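Local atomic coordinates of glycerol kinase, putative (Plasmodium falciparum, PDB entry 2W40), a protein that probably transfers a phosphate from ATP to glycerol, yielding sn-glycerol 3-phosphate, as other glycerol kinases of the FGGY family do. Residues M193-L198 and P303-E308; D248-C253 and I290-Y295; V74-I79 and P235-I240; M3-S8 and V18-E23. All blocks are in the same frame, centred on the assembly; numbering follows the deposited sequence.

Overall arrangement
The chain meets contact 4 first: its hairpin, 3-8 with 18-23, is complete before contact 3 opens at 74-79. Contact 1 opens at 193-198, before contact 3 closes at 235-240, and contact 2 falls between the two segments of contact 1. Contacts 3 and 4 lie in one mixed sheet, their centres about 10 Å apart, where strand 74-83 runs beside strand 3-11. Contacts 1 and 2, about 9 Å apart between centres, use neighbouring strands of the C-terminal sheet, 304-311 and 290-295 respectively, each meeting a piece of the N-terminal half. Contacts 3 and 4 thus lie within one half of this actin-like kinase, while contacts 1 and 2 tie both halves together.

Contact 1: M193-L198 and P303-E308; sequences MDINTL and PKYALE
Tyr305 overlaps Ile195, its CE1 4.0 Å from Ile195 CG1 as the two side chains run antiparallel alongside each other. Tyr305 CG sits anti to its carbonyl carbon (chi1 -71°), sending the ring from strand 304-311 into the loop between helices 184-187 and 202-207. There the hydroxyl OH donates to Ile195 O at 2.7 Å, in the plane of that carbonyl and at the ring's edge. A water donates to both Tyr305 OH, 2.6 Å away, and Asn196 O, bridging phenol and loop backbone. Beside this, Leu198 and Pro303 meet tip to tip, with CD1 of the leucine 3.9 Å from CG of the proline. Asp194 braces the loop: its OD1 accepts from Asn196 N through the anti lone pair, an Asx turn, and from Thr197 N above the carboxylate plane, and its O accepts from Leu198 N. Ile293 and Val282 also pack on Tyr305, while Asn196 ND2 bonds Tyr284 OH. The loop belongs to the N-terminal half of the kinase and the strand to the C-terminal half. With OH both donating and accepting, the direction of its O-H bond is fixed, and the phenol joins the halves without any charge.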
loop_
_atom_site.group_PDB
_atom_site.type_symbol
_atom_site.label_atom_id
_atom_site.label_comp_id
_atom_site.label_asym_id
_atom_site.label_seq_id
_atom_site.Cartn_x
_atom_site.Cartn_y
_atom_site.Cartn_z
ATOM N N MET C 193 31.926 18.151 -12.682
ATOM C CA MET C 193 32.368 18.786 -13.896
ATOM C C MET C 193 31.823 20.225 -13.937
ATOM O O MET C 193 30.659 20.435 -13.602
ATOM C CB MET C 193 31.813 18.035 -15.085
ATOM C CG MET C 193 32.450 18.465 -16.399
ATOM S SD MET C 193 31.644 17.787 -17.878
ATOM C CE MET C 193 30.196 18.899 -18.033
ATOM N N ASP C 194 32.616 21.142 -14.474
ATOM C CA ASP C 194 32.223 22.510 -14.801
ATOM C C ASP C 194 31.348 22.423 -16.071
ATOM O O ASP C 194 31.832 21.972 -17.133
ATOM C CB ASP C 194 33.425 23.366 -15.033
ATOM C CG ASP C 194 33.026 24.864 -15.271
ATOM O OD1 ASP C 194 32.098 25.159 -16.048
ATOM O OD2 ASP C 194 33.723 25.759 -14.688
ATOM N N ILE C 195 30.063 22.722 -15.915
ATOM C CA ILE C 195 29.090 22.565 -17.035
ATOM C C ILE C 195 29.356 23.434 -18.278
ATOM O O ILE C 195 28.904 23.115 -19.366
ATOM C CB ILE C 195 27.655 22.828 -16.491
ATOM C CG1 ILE C 195 26.532 22.305 -17.416
ATOM C CG2 ILE C 195 27.342 24.259 -16.201
ATOM C CD1 ILE C 195 26.622 20.846 -17.710
ATOM N N ASN C 196 30.049 24.574 -18.064
ATOM C CA ASN C 196 30.444 25.512 -19.128
ATOM C C ASN C 196 31.786 25.139 -19.771
ATOM O O ASN C 196 31.915 25.163 -20.989
ATOM C CB ASN C 196 30.466 26.943 -18.626
ATOM C CG ASN C 196 29.120 27.472 -18.409
ATOM O OD1 ASN C 196 28.399 27.744 -19.393
ATOM N ND2 ASN C 196 28.698 27.564 -17.156
ATOM N N THR C 197 32.785 24.755 -18.979
ATOM C CA THR C 197 34.104 24.491 -19.530
ATOM C C THR C 197 34.347 23.001 -19.921
ATOM O O THR C 197 35.353 22.679 -20.597
ATOM C CB THR C 197 35.198 24.892 -18.596
ATOM O OG1 THR C 197 35.204 23.955 -17.497
ATOM C CG2 THR C 197 35.046 26.304 -18.081
ATOM N N LEU C 198 33.475 22.095 -19.423
ATOM C CA LEU C 198 33.567 20.712 -19.731
ATOM C C LEU C 198 34.801 20.051 -19.161
ATOM O O LEU C 198 35.297 19.034 -19.686
ATOM C CB LEU C 198 33.445 20.418 -21.209
ATOM C CG LEU C 198 32.207 21.022 -21.915
ATOM C CD1 LEU C 198 32.157 20.634 -23.412
ATOM C CD2 LEU C 198 30.910 20.812 -21.253
ATOM N N PRO C 303 29.078 22.212 -27.488
ATOM C CA PRO C 303 28.055 21.287 -27.065
ATOM C C PRO C 303 26.652 21.809 -27.221
ATOM O O PRO C 303 26.435 23.031 -27.154
ATOM C CB PRO C 303 28.376 21.094 -25.575
ATOM C CG PRO C 303 29.113 22.238 -25.171
ATOM C CD PRO C 303 29.841 22.747 -26.348
ATOM N N LYS C 304 25.687 20.917 -27.386
ATOM C CA LYS C 304 24.280 21.261 -27.251
ATOM C C LYS C 304 23.902 20.867 -25.811
ATOM O O LYS C 304 24.317 19.834 -25.317
ATOM C CB LYS C 304 23.402 20.525 -28.243
ATOM C CG LYS C 304 23.744 20.833 -29.747
ATOM C CD LYS C 304 23.703 22.308 -30.136
ATOM C CE LYS C 304 24.056 22.565 -31.648
ATOM N NZ LYS C 304 22.847 22.529 -32.477
ATOM N N TYR C 305 23.201 21.786 -25.191
ATOM C CA TYR C 305 22.716 21.670 -23.827
ATOM C C TYR C 305 21.269 21.234 -23.770
ATOM O O TYR C 305 20.561 21.258 -24.734
ATOM C CB TYR C 305 22.948 22.995 -23.092
ATOM C CG TYR C 305 24.365 23.235 -22.805
ATOM C CD1 TYR C 305 24.930 22.711 -21.636
ATOM C CD2 TYR C 305 25.181 23.989 -23.661
ATOM C CE1 TYR C 305 26.270 22.955 -21.341
ATOM C CE2 TYR C 305 26.527 24.294 -23.365
ATOM C CZ TYR C 305 27.090 23.775 -22.206
ATOM O OH TYR C 305 28.411 23.926 -21.889
ATOM N N ALA C 306 20.824 20.924 -22.567
ATOM C CA ALA C 306 19.472 20.443 -22.322
ATOM C C ALA C 306 19.043 20.860 -20.912
ATOM O O ALA C 306 19.869 21.177 -20.032
ATOM C CB ALA C 306 19.307 18.971 -22.502
ATOM N N LEU C 307 17.749 20.874 -20.721
ATOM C CA LEU C 307 17.049 20.934 -19.394
ATOM C C LEU C 307 16.445 19.589 -19.213
ATOM O O LEU C 307 15.916 19.015 -20.158
ATOM C CB LEU C 307 16.025 22.056 -19.317
ATOM C CG LEU C 307 16.527 23.390 -18.957
ATOM C CD1 LEU C 307 15.366 24.481 -18.988
ATOM C CD2 LEU C 307 17.239 23.488 -17.594
ATOM N N GLU C 308 16.552 19.041 -18.028
ATOM C CA GLU C 308 16.069 17.683 -17.778
ATOM C C GLU C 308 15.233 17.617 -16.504
ATOM O O GLU C 308 15.585 18.173 -15.445
ATOM C CB GLU C 308 17.219 16.671 -17.568
ATOM C CG GLU C 308 16.764 15.248 -17.106
ATOM C CD GLU C 308 17.852 14.176 -17.039
ATOM O OE1 GLU C 308 18.835 14.262 -17.832
ATOM O OE2 GLU C 308 17.689 13.267 -16.211
HETATM O O HOH W 1 30.125 25.573 -23.046
#

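Contact 2: D248-C253 and I290-Y295; sequences DQQSAC and ITTICY
Thr292 is the first residue of strand 290-295 to meet the helical segment 248-253, whose axis comes within 7.9 Å of the strand's. Its OG1, anti to the backbone N (chi1 -167°), comes tip to tip with Gln250 and lies 3.1 Å from NE2, but the angle is too poor for a hydrogen bond; the hydroxyl bonds Ser188 OG instead. At Ile293 the backbone does the work. Gln250 NE2 donates to Ile293 O at 2.8 Å, almost along the C=O axis and close to the plane of the amide, while the isoleucine side chain leads away to pack on Tyr305 and Leu198. Gln250 CG, put beside the backbone N by chi1 of -76°, lies 3.3 Å from Cys294 O, a buried carbonyl oxygen with no hydrogen-bonding partner in the model; the bend at chi2 (98°) then swings the amide to Ile293 O. Cys294 turns SG anti to its backbone N and brings it to 3.9 Å from Cys253 SG, one helical turn beyond Gln250; this is sulfur packing, far too long for a disulfide. Cys294 and Tyr295 both face Lys304, a classic beta bulge at the end of this edge strand. The helix lies in the N-terminal half and the strand in the C-terminal half, and Asp248 and Gln249 hydrogen-bond the bound glycerol. Arg85 holds Gln250 OE1, so both ends of the amide are engaged: its flip state is settled, and one buried, neutral group links the arginine to the strand backbone.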
loop_
_atom_site.group_PDB
_atom_site.type_symbol
_atom_site.label_atom_id
_atom_site.label_comp_id
_atom_site.label_asym_id
_atom_site.label_seq_id
_atom_site.Cartn_x
_atom_site.Cartn_y
_atom_site.Cartn_z
ATOM N N ASP C 248 22.571 7.207 -21.097
ATOM C CA ASP C 248 21.382 6.622 -21.675
ATOM C C ASP C 248 20.329 7.602 -22.087
ATOM O O ASP C 248 19.817 7.499 -23.261
ATOM C CB ASP C 248 20.848 5.389 -20.937
ATOM C CG ASP C 248 20.385 5.645 -19.471
ATOM O OD1 ASP C 248 20.394 6.791 -19.015
ATOM O OD2 ASP C 248 20.030 4.636 -18.790
ATOM N N GLN C 249 20.019 8.565 -21.221
ATOM C CA GLN C 249 18.851 9.452 -21.541
ATOM C C GLN C 249 19.254 10.417 -22.710
ATOM O O GLN C 249 18.411 10.811 -23.535
ATOM C CB GLN C 249 18.358 10.154 -20.336
ATOM C CG GLN C 249 17.807 9.200 -19.257
ATOM C CD GLN C 249 16.878 8.121 -19.842
ATOM O OE1 GLN C 249 15.972 8.510 -20.638
ATOM N NE2 GLN C 249 17.137 6.817 -19.589
ATOM N N GLN C 250 20.514 10.892 -22.728
ATOM C CA GLN C 250 21.048 11.644 -23.863
ATOM C C GLN C 250 21.113 10.776 -25.120
ATOM O O GLN C 250 20.792 11.243 -26.249
ATOM C CB GLN C 250 22.425 12.219 -23.471
ATOM C CG GLN C 250 22.329 13.397 -22.560
ATOM C CD GLN C 250 22.523 13.107 -21.090
ATOM O OE1 GLN C 250 22.242 11.971 -20.650
ATOM N NE2 GLN C 250 22.896 14.183 -20.267
ATOM N N SER C 251 21.422 9.506 -24.959
ATOM C CA SER C 251 21.398 8.531 -26.101
ATOM C C SER C 251 20.019 8.531 -26.756
ATOM O O SER C 251 19.897 8.553 -27.981
ATOM C CB SER C 251 21.865 7.137 -25.713
ATOM O OG SER C 251 22.254 6.399 -26.830
ATOM N N ALA C 252 18.973 8.524 -25.953
ATOM C CA ALA C 252 17.620 8.536 -26.431
ATOM C C ALA C 252 17.268 9.825 -27.188
ATOM O O ALA C 252 16.423 9.816 -28.143
ATOM C CB ALA C 252 16.684 8.344 -25.226
ATOM N N CYS C 253 17.846 10.965 -26.822
ATOM C CA CYS C 253 17.790 12.234 -27.597
ATOM C C CYS C 253 18.356 12.082 -28.998
ATOM O O CYS C 253 17.745 12.527 -29.963
ATOM C CB CYS C 253 18.529 13.368 -26.926
ATOM S SG CYS C 253 17.856 13.833 -25.307
ATOM N N ILE C 290 17.223 20.211 -14.128
ATOM C CA ILE C 290 18.701 20.134 -14.134
ATOM C C ILE C 290 19.253 20.554 -15.507
ATOM O O ILE C 290 18.720 20.147 -16.534
ATOM C CB ILE C 290 19.132 18.672 -13.847
ATOM C CG1 ILE C 290 18.840 18.251 -12.374
ATOM C CG2 ILE C 290 20.658 18.434 -14.226
ATOM C CD1 ILE C 290 19.225 16.894 -12.057
ATOM N N THR C 291 20.278 21.380 -15.504
ATOM C CA THR C 291 21.026 21.751 -16.733
ATOM C C THR C 291 22.054 20.679 -17.037
ATOM O O THR C 291 22.857 20.379 -16.139
ATOM C CB THR C 291 21.774 23.081 -16.523
ATOM O OG1 THR C 291 20.851 24.016 -16.089
ATOM C CG2 THR C 291 22.496 23.557 -17.781
ATOM N N THR C 292 21.993 20.052 -18.194
ATOM C CA THR C 292 22.907 18.982 -18.536
ATOM C C THR C 292 23.414 19.147 -19.996
ATOM O O THR C 292 23.005 20.063 -20.711
ATOM C CB THR C 292 22.218 17.608 -18.290
ATOM O OG1 THR C 292 23.193 16.586 -18.330
ATOM C CG2 THR C 292 21.091 17.366 -19.401
ATOM N N ILE C 293 24.383 18.358 -20.336
ATOM C CA ILE C 293 24.915 18.333 -21.684
ATOM C C ILE C 293 23.991 17.388 -22.502
ATOM O O ILE C 293 23.704 16.253 -22.015
ATOM C CB ILE C 293 26.328 17.769 -21.792
ATOM C CG1 ILE C 293 27.363 18.573 -21.006
ATOM C CG2 ILE C 293 26.689 17.609 -23.276
ATOM C CD1 ILE C 293 27.558 19.911 -21.479
ATOM N N CYS C 294 23.433 17.829 -23.633
ATOM C CA CYS C 294 22.708 16.929 -24.500
ATOM C C CYS C 294 23.648 16.010 -25.306
ATOM O O CYS C 294 23.527 14.757 -25.262
ATOM C CB CYS C 294 21.788 17.707 -25.414
ATOM S SG CYS C 294 20.374 16.748 -26.036
ATOM N N TYR C 295 24.618 16.597 -26.011
ATOM C CA TYR C 295 25.641 15.826 -26.733
ATOM C C TYR C 295 26.714 16.809 -27.192
ATOM O O TYR C 295 26.465 18.008 -27.300
ATOM C CB TYR C 295 24.995 15.033 -27.902
ATOM C CG TYR C 295 24.076 15.872 -28.797
ATOM C CD1 TYR C 295 24.605 16.746 -29.752
ATOM C CD2 TYR C 295 22.717 15.895 -28.598
ATOM C CE1 TYR C 295 23.755 17.561 -30.468
ATOM C CE2 TYR C 295 21.891 16.705 -29.366
ATOM C CZ TYR C 295 22.420 17.516 -30.302
ATOM O OH TYR C 295 21.567 18.375 -31.086
#

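Contact 3: V74-I79 and P235-I240; sequences VIIKCI and PDYLNI. With EDO (1,2-ethanediol), chain B.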
loop_
_atom_site.group_PDB
_atom_site.type_symbol
_atom_site.label_atom_id
_atom_site.label_comp_id
_atom_site.label_asym_id
_atom_site.label_seq_id
_atom_site.Cartn_x
_atom_site.Cartn_y
_atom_site.Cartn_z
ATOM N N VAL C 74 30.334 -12.378 -40.494
ATOM C CA VAL C 74 29.892 -11.188 -39.736
ATOM C C VAL C 74 31.043 -10.252 -39.554
ATOM O O VAL C 74 32.082 -10.700 -39.146
ATOM C CB VAL C 74 29.300 -11.599 -38.340
ATOM C CG1 VAL C 74 28.864 -10.410 -37.574
ATOM C CG2 VAL C 74 28.114 -12.653 -38.624
ATOM N N ILE C 75 30.873 -8.967 -39.892
ATOM C CA ILE C 75 31.863 -7.918 -39.603
ATOM C C ILE C 75 31.258 -6.968 -38.552
ATOM O O ILE C 75 30.275 -6.265 -38.841
ATOM C CB ILE C 75 32.330 -7.068 -40.830
ATOM C CG1 ILE C 75 33.026 -8.019 -41.862
ATOM C CG2 ILE C 75 33.272 -5.902 -40.378
ATOM C CD1 ILE C 75 33.188 -7.421 -43.292
ATOM N N ILE C 76 31.872 -6.945 -37.366
ATOM C CA ILE C 76 31.453 -5.954 -36.315
ATOM C C ILE C 76 32.269 -4.703 -36.589
ATOM O O ILE C 76 33.455 -4.722 -36.453
ATOM C CB ILE C 76 31.693 -6.460 -34.856
ATOM C CG1 ILE C 76 31.080 -7.833 -34.708
ATOM C CG2 ILE C 76 31.162 -5.479 -33.886
ATOM C CD1 ILE C 76 31.392 -8.559 -33.529
ATOM N N LYS C 77 31.627 -3.647 -37.037
ATOM C CA LYS C 77 32.315 -2.444 -37.489
ATOM C C LYS C 77 32.834 -1.610 -36.315
ATOM O O LYS C 77 33.905 -0.993 -36.367
ATOM C CB LYS C 77 31.383 -1.591 -38.324
ATOM C CG LYS C 77 31.057 -2.225 -39.714
ATOM C CD LYS C 77 32.281 -2.314 -40.493
ATOM C CE LYS C 77 31.965 -2.427 -41.972
ATOM N NZ LYS C 77 31.313 -1.127 -42.559
ATOM N N CYS C 78 32.002 -1.573 -35.276
ATOM C CA CYS C 78 32.287 -0.720 -34.113
ATOM C C CYS C 78 31.332 -1.073 -32.993
ATOM O O CYS C 78 30.346 -1.789 -33.181
ATOM C CB CYS C 78 32.111 0.722 -34.484
ATOM S SG CYS C 78 30.600 1.105 -35.257
ATOM N N ILE C 79 31.616 -0.472 -31.814
ATOM C CA ILE C 79 30.837 -0.670 -30.590
ATOM C C ILE C 79 30.468 0.703 -30.057
ATOM O O ILE C 79 31.341 1.556 -29.938
ATOM C CB ILE C 79 31.619 -1.503 -29.522
ATOM C CG1 ILE C 79 31.928 -2.877 -30.073
ATOM C CG2 ILE C 79 30.894 -1.476 -28.194
ATOM C CD1 ILE C 79 33.051 -3.605 -29.208
ATOM N N PRO C 235 36.774 -13.010 -27.024
ATOM C CA PRO C 235 37.870 -13.206 -27.988
ATOM C C PRO C 235 37.502 -12.893 -29.433
ATOM O O PRO C 235 38.377 -12.373 -30.203
ATOM C CB PRO C 235 38.246 -14.666 -27.768
ATOM C CG PRO C 235 37.078 -15.265 -27.193
ATOM C CD PRO C 235 36.470 -14.248 -26.304
ATOM N N ASP C 236 36.252 -13.132 -29.841
ATOM C CA ASP C 236 35.821 -12.757 -31.204
ATOM C C ASP C 236 35.798 -11.261 -31.481
ATOM O O ASP C 236 35.611 -10.786 -32.615
ATOM C CB ASP C 236 34.426 -13.361 -31.516
ATOM C CG ASP C 236 34.500 -14.843 -31.842
ATOM O OD1 ASP C 236 35.562 -15.489 -31.729
ATOM O OD2 ASP C 236 33.504 -15.332 -32.348
ATOM N N TYR C 237 35.776 -10.493 -30.402
ATOM C CA TYR C 237 35.755 -9.012 -30.487
ATOM C C TYR C 237 37.130 -8.336 -30.438
ATOM O O TYR C 237 37.220 -7.131 -30.418
ATOM C CB TYR C 237 34.893 -8.499 -29.381
ATOM C CG TYR C 237 33.453 -8.865 -29.541
ATOM C CD1 TYR C 237 32.551 -7.947 -30.108
ATOM C CD2 TYR C 237 32.968 -10.063 -29.056
ATOM C CE1 TYR C 237 31.194 -8.254 -30.222
ATOM C CE2 TYR C 237 31.647 -10.372 -29.124
ATOM C CZ TYR C 237 30.726 -9.471 -29.732
ATOM O OH TYR C 237 29.344 -9.707 -29.818
ATOM N N LEU C 238 38.190 -9.159 -30.467
ATOM C CA LEU C 238 39.529 -8.664 -30.449
ATOM C C LEU C 238 39.748 -7.587 -31.525
ATOM O O LEU C 238 39.508 -7.805 -32.721
ATOM C CB LEU C 238 40.551 -9.763 -30.601
ATOM C CG LEU C 238 42.032 -9.274 -30.553
ATOM C CD1 LEU C 238 42.478 -8.741 -29.175
ATOM C CD2 LEU C 238 42.916 -10.485 -31.113
ATOM N N ASN C 239 40.263 -6.414 -31.102
ATOM C CA ASN C 239 40.570 -5.285 -31.947
ATOM C C ASN C 239 39.407 -4.572 -32.660
ATOM O O ASN C 239 39.602 -3.751 -33.559
ATOM C CB ASN C 239 41.675 -5.588 -32.956
ATOM C CG ASN C 239 42.994 -5.869 -32.338
ATOM O OD1 ASN C 239 43.311 -5.330 -31.256
ATOM N ND2 ASN C 239 43.787 -6.732 -32.973
ATOM N N ILE C 240 38.196 -4.836 -32.174
ATOM C CA ILE C 240 37.027 -4.090 -32.587
ATOM C C ILE C 240 37.037 -2.797 -31.775
ATOM O O ILE C 240 37.193 -2.864 -30.548
ATOM C CB ILE C 240 35.751 -4.880 -32.307
ATOM C CG1 ILE C 240 35.698 -6.175 -33.135
ATOM C CG2 ILE C 240 34.541 -4.085 -32.613
ATOM C CD1 ILE C 240 35.857 -5.985 -34.646
HETATM C C1 EDO B . 34.344 -9.201 -35.712
HETATM O O1 EDO B . 34.123 -8.606 -36.997
HETATM C C2 EDO B . 34.303 -10.729 -35.473
HETATM O O2 EDO B . 33.311 -11.421 -36.271
#
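Strand 74-79 runs past a compact bend in which a 3-10 segment, 235-237, leads into a type II beta turn from Tyr237 to Ile240, closed by Ile240 N to Tyr237 O at 3.1 Å. No hydrogen bond passes between the two segments, although the CA atoms of Cys78 and Ile240 come within 6.0 Å; the side chains make the contact. Ile240 enters across the strand, crossing both Ile76 and Ile79 at about a right angle. Its CG2 branch lies 3.7 Å from Ile79 CD1 and also meets Ile76 CG2, while its CD1, on the other branch, rests 3.3 Å from Ile76 O. In the mixed sheet of the N-terminal half, strand 74-83 sits between strand 3-11 and strand 241-247, so the turn brings the chain in just before it enters the sheet as the next strand, and Ile79 pairs through its backbone with Pro241. Ile76 points its CG1 branch toward the tyrosine, CG1 being anti to the carbonyl carbon (chi1 -51°). The terminal CD1 meets the Tyr237 ring obliquely and tightly, 3.3 Å from CE1. Beyond the ring, Tyr237 OH bonds Met60 O, and Ile64 of helix 49-70 packs on both Ile76 and Tyr237. A 1,2-ethanediol, probably from the crystallisation liquor, lies alongside Ile76 and Ile240. Its O1 accepts a nearly straight hydrogen bond of 2.8 Å from Ile76 N, its O2 makes a weak one to Val74 O, and Lys68 NZ also holds it.

Contact 4: M3-S8 and V18-E23; sequences MNVILS and VFFYDE
Phe19 O is gripped by one straight hydrogen bond, from Ser8 N at 2.7 Å and 179°, with Leu7 CA as a weaker CH...O neighbour. Phe19 N returns a bond to Ser8 O, and Ile6 and Tyr21 repeat the exchange, Ile6 N to Tyr21 O at 2.8 Å, as befits antiparallel hydrogen-bonded pairs of a beta hairpin. Between them Leu7 and Phe20 form the non-hydrogen-bonded pair. They extend alongside each other in the same direction, and Leu7 CD1 sits over one face of the Phe20 ring, 3.9 Å from its centroid, a CH-pi contact; Val5 CG2 touches the ring's edge. On the other face of the sheet Ser8 CB meets the edge of Tyr21 at CE2, 4.0 Å away. At the Asn4-Glu23 end a water bridges Asn4 O and Glu23 N, and Asn4 ND2 makes a weak bond to Glu23 OE1, whose carboxylate also pairs with Lys77. Helix 443-455 covers the face of Ser8, Phe19 and Tyr21, where Ser8 OG bonds Ser445 O and Tyr21 OH bonds Ser445 OG, while Tyr237 packs on Phe20 and strands 74-83 and 27-34 flank the hairpin.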
loop_
_atom_site.group_PDB
_atom_site.type_symbol
_atom_site.label_atom_id
_atom_site.label_comp_id
_atom_site.label_asym_id
_atom_site.label_seq_id
_atom_site.Cartn_x
_atom_site.Cartn_y
_atom_site.Cartn_z
ATOM N N MET C 3 27.628 -9.879 -43.457
ATOM C CA MET C 3 26.767 -8.948 -42.798
ATOM C C MET C 3 27.624 -7.976 -41.966
ATOM O O MET C 3 28.381 -8.445 -41.137
ATOM C CB MET C 3 25.781 -9.677 -41.853
ATOM C CG MET C 3 24.796 -8.817 -41.026
ATOM S SD MET C 3 23.814 -7.677 -42.004
ATOM C CE MET C 3 22.382 -8.682 -42.270
ATOM N N ASN C 4 27.519 -6.679 -42.255
ATOM C CA ASN C 4 28.138 -5.700 -41.371
ATOM C C ASN C 4 27.142 -5.349 -40.272
ATOM O O ASN C 4 25.972 -5.087 -40.550
ATOM C CB ASN C 4 28.456 -4.427 -42.071
ATOM C CG ASN C 4 29.528 -4.569 -43.093
ATOM O OD1 ASN C 4 30.300 -5.508 -43.146
ATOM N ND2 ASN C 4 29.594 -3.562 -43.931
ATOM N N VAL C 5 27.703 -5.285 -39.034
ATOM C CA VAL C 5 26.891 -4.837 -37.918
ATOM C C VAL C 5 27.596 -3.891 -36.977
ATOM O O VAL C 5 28.796 -3.823 -36.943
ATOM C CB VAL C 5 26.346 -6.041 -37.078
ATOM C CG1 VAL C 5 25.406 -7.038 -37.930
ATOM C CG2 VAL C 5 27.488 -6.734 -36.436
ATOM N N ILE C 6 26.768 -3.163 -36.243
ATOM C CA ILE C 6 27.173 -2.232 -35.188
ATOM C C ILE C 6 26.682 -2.870 -33.876
ATOM O O ILE C 6 25.485 -3.181 -33.744
ATOM C CB ILE C 6 26.569 -0.849 -35.353
ATOM C CG1 ILE C 6 26.908 -0.245 -36.707
ATOM C CG2 ILE C 6 26.977 0.097 -34.157
ATOM C CD1 ILE C 6 25.919 0.885 -37.041
ATOM N N LEU C 7 27.591 -3.037 -32.915
ATOM C CA LEU C 7 27.143 -3.502 -31.557
ATOM C C LEU C 7 26.832 -2.266 -30.706
ATOM O O LEU C 7 27.695 -1.404 -30.539
ATOM C CB LEU C 7 28.153 -4.408 -30.849
ATOM C CG LEU C 7 27.997 -4.800 -29.396
ATOM C CD1 LEU C 7 26.575 -5.352 -29.121
ATOM C CD2 LEU C 7 29.130 -5.610 -28.794
ATOM N N SER C 8 25.591 -2.204 -30.184
ATOM C CA SER C 8 25.218 -1.135 -29.256
ATOM C C SER C 8 24.953 -1.797 -27.895
ATOM O O SER C 8 24.060 -2.688 -27.840
ATOM C CB SER C 8 24.005 -0.332 -29.771
ATOM O OG SER C 8 23.644 0.629 -28.804
ATOM N N VAL C 18 22.179 -6.004 -25.217
ATOM C CA VAL C 18 23.021 -5.917 -26.439
ATOM C C VAL C 18 22.129 -5.923 -27.674
ATOM O O VAL C 18 21.124 -6.658 -27.727
ATOM C CB VAL C 18 24.117 -6.995 -26.522
ATOM C CG1 VAL C 18 25.151 -6.977 -25.319
ATOM C CG2 VAL C 18 23.519 -8.453 -26.656
ATOM N N PHE C 19 22.454 -5.012 -28.591
ATOM C CA PHE C 19 21.755 -4.813 -29.856
ATOM C C PHE C 19 22.741 -4.819 -30.948
ATOM O O PHE C 19 23.739 -4.091 -30.908
ATOM C CB PHE C 19 21.002 -3.523 -29.892
ATOM C CG PHE C 19 19.932 -3.447 -28.867
ATOM C CD1 PHE C 19 18.656 -3.778 -29.165
ATOM C CD2 PHE C 19 20.220 -3.014 -27.607
ATOM C CE1 PHE C 19 17.674 -3.675 -28.260
ATOM C CE2 PHE C 19 19.264 -2.932 -26.693
ATOM C CZ PHE C 19 17.957 -3.294 -27.021
ATOM N N PHE C 20 22.517 -5.698 -31.907
ATOM C CA PHE C 20 23.294 -5.680 -33.170
ATOM C C PHE C 20 22.403 -5.068 -34.240
ATOM O O PHE C 20 21.342 -5.611 -34.549
ATOM C CB PHE C 20 23.821 -7.069 -33.551
ATOM C CG PHE C 20 24.672 -7.693 -32.495
ATOM C CD1 PHE C 20 26.029 -7.717 -32.600
ATOM C CD2 PHE C 20 24.078 -8.251 -31.308
ATOM C CE1 PHE C 20 26.801 -8.326 -31.600
ATOM C CE2 PHE C 20 24.850 -8.878 -30.344
ATOM C CZ PHE C 20 26.223 -8.862 -30.479
ATOM N N TYR C 21 22.856 -3.953 -34.753
ATOM C CA TYR C 21 22.201 -3.219 -35.794
ATOM C C TYR C 21 22.899 -3.415 -37.133
ATOM O O TYR C 21 24.114 -3.369 -37.214
ATOM C CB TYR C 21 22.123 -1.731 -35.513
ATOM C CG TYR C 21 21.204 -1.347 -34.367
ATOM C CD1 TYR C 21 19.912 -0.956 -34.635
ATOM C CD2 TYR C 21 21.651 -1.186 -33.067
ATOM C CE1 TYR C 21 19.036 -0.579 -33.675
ATOM C CE2 TYR C 21 20.759 -0.854 -32.090
ATOM C CZ TYR C 21 19.449 -0.499 -32.400
ATOM O OH TYR C 21 18.539 -0.086 -31.454
ATOM N N ASP C 22 22.094 -3.620 -38.168
ATOM C CA ASP C 22 22.655 -3.598 -39.531
ATOM C C ASP C 22 22.862 -2.095 -39.883
ATOM O O ASP C 22 22.519 -1.214 -39.130
ATOM C CB ASP C 22 21.766 -4.335 -40.534
ATOM C CG ASP C 22 20.479 -3.636 -40.874
ATOM O OD1 ASP C 22 20.263 -2.433 -40.634
ATOM O OD2 ASP C 22 19.675 -4.367 -41.539
ATOM N N GLU C 23 23.410 -1.782 -41.068
ATOM C CA GLU C 23 23.732 -0.420 -41.422
ATOM C C GLU C 23 22.581 0.427 -41.879
ATOM O O GLU C 23 22.759 1.608 -42.158
ATOM C CB GLU C 23 24.916 -0.403 -42.382
ATOM C CG GLU C 23 26.151 -1.078 -41.785
ATOM C CD GLU C 23 27.391 -1.102 -42.626
ATOM O OE1 GLU C 23 27.228 -1.325 -43.820
ATOM O OE2 GLU C 23 28.510 -0.904 -42.102
HETATM O O HOH W 2 24.637 -3.853 -42.604
#